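Local atomic coordinates of epsin-2 (Saccharomyces cerevisiae, PDB entry 6ENR), a protein that binds membranes enriched in phosphatidylinositol 4,5-bisphosphate and 3,5-bisphosphate and is required for endocytosis and actin localization. Residues 20-25 / 39-44. Residues are numbered along the deposited sequence; the frame is centred on the assembly and turned at random.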
loop_
_atom_site.group_PDB
_atom_site.type_symbol
_atom_site.label_atom_id
_atom_site.label_comp_id
_atom_site.label_asym_id
_atom_site.label_seq_id
_atom_site.Cartn_x
_atom_site.Cartn_y
_atom_site.Cartn_z
ATOM N N GLN A 20 -9.290 -10.811 5.708
ATOM C CA GLN A 20 -9.141 -11.266 4.313
ATOM C C GLN A 20 -10.050 -10.577 3.376
ATOM O O GLN A 20 -9.621 -10.194 2.314
ATOM C CB GLN A 20 -9.404 -12.776 4.178
ATOM C CG GLN A 20 -8.652 -13.421 3.042
ATOM C CD GLN A 20 -8.171 -14.845 3.406
ATOM O OE1 GLN A 20 -8.761 -15.844 2.979
ATOM N NE2 GLN A 20 -7.112 -14.930 4.239
ATOM N N VAL A 21 -11.313 -10.426 3.755
ATOM C CA VAL A 21 -12.303 -9.712 2.927
ATOM C C VAL A 21 -12.052 -8.192 2.884
ATOM O O VAL A 21 -12.243 -7.522 1.860
ATOM C CB VAL A 21 -13.754 -9.938 3.463
ATOM C CG1 VAL A 21 -14.744 -9.075 2.718
ATOM C CG2 VAL A 21 -14.160 -11.391 3.380
ATOM N N LEU A 22 -11.666 -7.629 4.007
ATOM C CA LEU A 22 -11.391 -6.227 4.071
ATOM C C LEU A 22 -10.203 -5.823 3.172
ATOM O O LEU A 22 -10.278 -4.745 2.494
ATOM C CB LEU A 22 -11.032 -5.824 5.477
ATOM C CG LEU A 22 -10.729 -4.406 5.809
ATOM C CD1 LEU A 22 -11.844 -3.451 5.442
ATOM C CD2 LEU A 22 -10.459 -4.330 7.335
ATOM N N VAL A 23 -9.117 -6.595 3.278
ATOM C CA VAL A 23 -7.859 -6.291 2.520
ATOM C C VAL A 23 -8.073 -6.587 1.024
ATOM O O VAL A 23 -7.603 -5.822 0.175
ATOM C CB VAL A 23 -6.538 -6.894 3.083
ATOM C CG1 VAL A 23 -6.398 -8.383 2.852
ATOM C CG2 VAL A 23 -5.302 -6.250 2.447
ATOM N N ARG A 24 -8.852 -7.648 0.722
ATOM C CA ARG A 24 -9.220 -7.971 -0.674
ATOM C C ARG A 24 -10.092 -6.859 -1.266
ATOM O O ARG A 24 -9.828 -6.316 -2.368
ATOM C CB ARG A 24 -9.895 -9.391 -0.696
ATOM C CG ARG A 24 -10.297 -9.972 -2.065
ATOM C CD ARG A 24 -11.271 -11.167 -1.912
ATOM N NE ARG A 24 -12.615 -10.734 -1.439
ATOM C CZ ARG A 24 -13.648 -11.542 -1.162
ATOM N NH1 ARG A 24 -13.537 -12.864 -1.302
ATOM N NH2 ARG A 24 -14.804 -11.031 -0.746
ATOM N N ASP A 25 -11.089 -6.381 -0.515
ATOM C CA ASP A 25 -11.943 -5.324 -1.049
ATOM C C ASP A 25 -11.240 -3.995 -1.224
ATOM O O ASP A 25 -11.454 -3.261 -2.246
ATOM C CB ASP A 25 -13.188 -5.190 -0.159
ATOM C CG ASP A 25 -14.100 -6.395 -0.251
ATOM O OD1 ASP A 25 -13.860 -7.314 -1.062
ATOM O OD2 ASP A 25 -15.076 -6.450 0.548
ATOM N N LEU A 39 -9.259 2.047 5.374
ATOM C CA LEU A 39 -7.808 2.274 5.698
ATOM C C LEU A 39 -7.616 2.311 7.204
ATOM O O LEU A 39 -6.761 1.598 7.760
ATOM C CB LEU A 39 -7.323 3.559 5.089
ATOM C CG LEU A 39 -7.278 3.533 3.524
ATOM C CD1 LEU A 39 -7.018 4.910 3.032
ATOM C CD2 LEU A 39 -6.167 2.668 2.952
ATOM N N ASP A 40 -8.477 3.049 7.901
ATOM C CA ASP A 40 -8.332 3.073 9.360
ATOM C C ASP A 40 -8.626 1.733 10.070
ATOM O O ASP A 40 -7.919 1.398 11.011
ATOM C CB ASP A 40 -9.080 4.226 9.999
ATOM C CG ASP A 40 -8.354 4.664 11.279
ATOM O OD1 ASP A 40 -7.159 5.213 11.223
ATOM O OD2 ASP A 40 -8.892 4.331 12.302
ATOM N N ASP A 41 -9.512 0.891 9.519
ATOM C CA ASP A 41 -9.750 -0.403 10.116
ATOM C C ASP A 41 -8.504 -1.296 9.888
ATOM O O ASP A 41 -7.990 -1.919 10.800
ATOM C CB ASP A 41 -11.000 -0.957 9.456
ATOM C CG ASP A 41 -11.613 -2.130 10.191
ATOM O OD1 ASP A 41 -11.211 -2.542 11.315
ATOM O OD2 ASP A 41 -12.574 -2.638 9.608
ATOM N N LEU A 42 -7.984 -1.306 8.675
ATOM C CA LEU A 42 -6.688 -1.960 8.378
ATOM C C LEU A 42 -5.618 -1.545 9.312
ATOM O O LEU A 42 -4.932 -2.392 9.903
ATOM C CB LEU A 42 -6.246 -1.793 6.948
ATOM C CG LEU A 42 -7.196 -2.553 5.979
ATOM C CD1 LEU A 42 -7.012 -1.969 4.612
ATOM C CD2 LEU A 42 -6.902 -4.052 5.886
ATOM N N ALA A 43 -5.502 -0.243 9.505
ATOM C CA ALA A 43 -4.491 0.252 10.368
ATOM C C ALA A 43 -4.655 -0.245 11.747
ATOM O O ALA A 43 -3.679 -0.760 12.337
ATOM C CB ALA A 43 -4.433 1.789 10.336
ATOM N N GLN A 44 -5.887 -0.221 12.265
ATOM C CA GLN A 44 -6.101 -0.771 13.587
ATOM C C GLN A 44 -5.769 -2.255 13.730
ATOM O O GLN A 44 -5.172 -2.726 14.724
ATOM C CB GLN A 44 -7.508 -0.560 14.031
ATOM C CG GLN A 44 -7.860 0.894 14.324
ATOM C CD GLN A 44 -6.742 1.817 14.850
ATOM O OE1 GLN A 44 -6.113 1.592 15.931
ATOM N NE2 GLN A 44 -6.524 2.919 14.105
#
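Leu22 and Leu42 extend from neighbouring helices and run alongside each other, pointing opposite ways, and the branch point of Leu22 lies against a methyl of its partner, with Leu22 CG 3.8 Å from Leu42 CD2. The same Leu42 methyl also meets the beta carbon of Val23, with CD2 and Val23 CB 4.0 Å apart, and thus lies against two consecutive residues of 20-25. With CG anti to the backbone N (chi1 -179°), Leu22 directs its CD2 toward Asp41; the two side chains meet at a slant, and Leu22 CD2 makes a van der Waals contact of 3.5 Å with Asp41 OD2. The strongest polar partner of that carboxylate is Arg45 of the same helix, in a salt bridge between Asp41 OD1 and Arg45 NE. In the all-helical ENTH domain of this epsin, the contact joins helices 19-26 and 36-45, whose local axes pass 10.4 Å apart at 134°, a spacing bridged mainly by Leu22 and Leu42. An alanine in place of Leu22 would probably strip Leu42 CD2 of most of its apolar contact with 20-25, leaving mainly Val23 CB, and open a gap beside Asp41. Helix 49-63 meets both Val23 and Leu42 through Ile55, while Met58 packs on Val23.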